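Uncharacterized protein (Corynebacterium glutamicum, PDB 2NSF) probably catalyses the mycothiol-dependent cis-trans isomerisation of maleylpyruvate to fumarylpyruvate at a zinc-binding site. Local coordinates at residues Asp138-His142 against Pro153-Leu158. Sequence-based numbering, arbitrary orientation.
Sequences DAWSH and PASETL
Trp140 turns the edge of its six-membered ring to the backbone of Ser155: CE3 comes to 3.6 Å from Ser155 CA, and Ser155 N lies in the ring plane. With CG anti to the carbonyl carbon (chi1 -80°), the indole projects along 153-158 as far as Leu158. The two side chains run roughly perpendicular, and Leu158 CD1 meets Trp140 CZ3 at 3.9 Å from an oblique direction. On the backbone of the same residue, Trp140 O accepts a 3.0 Å hydrogen bond from Ser155 N, bent to 140° at the hydrogen. A water bridges the same oxygen, weakly, to Ser155 OG. One residue earlier in 153-158, Ala154 N donates to His142 O at 2.8 Å, next to the short antiparallel pair of strands 143-145 and 151-153. The methyl of Ala154 points toward 138-142, its CB 3.4 Å from Ala139 O. Thr157 OG1 donates to Ala154 O over 3.0 Å, close to the carbonyl axis, and also bonds Trp132 NE1; the Trp132 ring in turn meets that of Trp140. Trp140 and Leu158 both touch Leu29 of helix 29-49. The contact thus joins the loop after helix 114-133 to the start of helix 156-171, whose Glu164 and His168 bind zinc. Two backbone N-H...O=C hydrogen bonds hold successive residues, Ala154 and Ser155, of the Pro153-Glu156 type I turn, while the apolar contact of the indole with Leu158 extends the join into the helix.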
loop_
_atom_site.group_PDB
_atom_site.type_symbol
_atom_site.label_atom_id
_atom_site.label_comp_id
_atom_site.label_asym_id
_atom_site.label_seq_id
_atom_site.Cartn_x
_atom_site.Cartn_y
_atom_site.Cartn_z
ATOM N N ASP A 138 -19.719 12.747 9.932
ATOM C CA ASP A 138 -19.339 13.847 9.050
ATOM C C ASP A 138 -17.841 13.878 8.766
ATOM O O ASP A 138 -17.423 14.168 7.646
ATOM C CB ASP A 138 -19.757 15.196 9.645
ATOM C CG ASP A 138 -21.256 15.301 9.869
ATOM O OD1 ASP A 138 -22.017 14.553 9.216
ATOM O OD2 ASP A 138 -21.672 16.148 10.691
ATOM N N ALA A 139 -17.035 13.580 9.780
ATOM C CA ALA A 139 -15.583 13.599 9.633
ATOM C C ALA A 139 -15.071 12.641 8.561
ATOM O O ALA A 139 -14.055 12.911 7.916
ATOM C CB ALA A 139 -14.920 13.288 10.974
ATOM N N TRP A 140 -15.770 11.527 8.364
ATOM C CA TRP A 140 -15.346 10.556 7.363
ATOM C C TRP A 140 -15.270 11.150 5.955
ATOM O O TRP A 140 -14.501 10.674 5.124
ATOM C CB TRP A 140 -16.272 9.333 7.367
ATOM C CG TRP A 140 -15.974 8.344 8.463
ATOM C CD1 TRP A 140 -16.791 7.999 9.504
ATOM C CD2 TRP A 140 -14.781 7.564 8.614
ATOM N NE1 TRP A 140 -16.181 7.049 10.291
ATOM C CE2 TRP A 140 -14.945 6.763 9.768
ATOM C CE3 TRP A 140 -13.587 7.463 7.885
ATOM C CZ2 TRP A 140 -13.959 5.873 10.213
ATOM C CZ3 TRP A 140 -12.602 6.574 8.328
ATOM C CH2 TRP A 140 -12.798 5.792 9.480
ATOM N N SER A 141 -16.052 12.192 5.687
ATOM C CA SER A 141 -16.041 12.813 4.366
ATOM C C SER A 141 -15.263 14.129 4.309
ATOM O O SER A 141 -15.224 14.795 3.273
ATOM C CB SER A 141 -17.473 13.042 3.876
ATOM O OG SER A 141 -18.173 13.909 4.747
ATOM N N HIS A 142 -14.637 14.500 5.422
ATOM C CA HIS A 142 -13.857 15.731 5.482
ATOM C C HIS A 142 -12.667 15.615 4.530
ATOM O O HIS A 142 -11.988 14.590 4.502
ATOM C CB HIS A 142 -13.375 15.963 6.917
ATOM C CG HIS A 142 -12.802 17.326 7.153
ATOM N ND1 HIS A 142 -11.625 17.752 6.579
ATOM C CD2 HIS A 142 -13.256 18.362 7.897
ATOM C CE1 HIS A 142 -11.376 18.993 6.959
ATOM N NE2 HIS A 142 -12.350 19.386 7.758
ATOM N N PRO A 153 -11.310 12.337 0.710
ATOM C CA PRO A 153 -12.075 12.372 1.958
ATOM C C PRO A 153 -11.248 11.591 2.990
ATOM O O PRO A 153 -10.446 10.735 2.616
ATOM C CB PRO A 153 -13.376 11.665 1.588
ATOM C CG PRO A 153 -12.938 10.687 0.535
ATOM C CD PRO A 153 -11.984 11.504 -0.303
ATOM N N ALA A 154 -11.435 11.890 4.271
ATOM C CA ALA A 154 -10.682 11.214 5.331
ATOM C C ALA A 154 -10.800 9.694 5.263
ATOM O O ALA A 154 -9.882 8.974 5.661
ATOM C CB ALA A 154 -11.144 11.713 6.693
ATOM N N SER A 155 -11.933 9.210 4.764
ATOM C CA SER A 155 -12.168 7.777 4.639
ATOM C C SER A 155 -11.104 7.102 3.782
ATOM O O SER A 155 -10.922 5.888 3.852
ATOM C CB SER A 155 -13.550 7.525 4.031
ATOM O OG SER A 155 -13.707 8.266 2.840
ATOM N N GLU A 156 -10.411 7.892 2.969
ATOM C CA GLU A 156 -9.360 7.370 2.101
ATOM C C GLU A 156 -8.264 6.684 2.920
ATOM O O GLU A 156 -7.541 5.837 2.398
ATOM C CB GLU A 156 -8.740 8.503 1.279
ATOM C CG GLU A 156 -7.877 8.057 0.099
ATOM C CD GLU A 156 -8.699 7.749 -1.146
ATOM O OE1 GLU A 156 -9.924 7.995 -1.123
ATOM O OE2 GLU A 156 -8.117 7.273 -2.147
ATOM N N THR A 157 -8.140 7.047 4.195
ATOM C CA THR A 157 -7.108 6.442 5.040
ATOM C C THR A 157 -7.327 4.943 5.196
ATOM O O THR A 157 -6.382 4.198 5.437
ATOM C CB THR A 157 -7.058 7.076 6.450
ATOM O OG1 THR A 157 -8.306 6.864 7.121
ATOM C CG2 THR A 157 -6.769 8.571 6.355
ATOM N N LEU A 158 -8.573 4.499 5.068
ATOM C CA LEU A 158 -8.865 3.075 5.181
ATOM C C LEU A 158 -8.228 2.358 3.991
ATOM O O LEU A 158 -7.662 1.273 4.133
ATOM C CB LEU A 158 -10.378 2.842 5.196
ATOM C CG LEU A 158 -11.134 3.452 6.384
ATOM C CD1 LEU A 158 -12.628 3.355 6.132
ATOM C CD2 LEU A 158 -10.754 2.735 7.679
HETATM O O HOH W 1 -16.277 9.402 2.593
#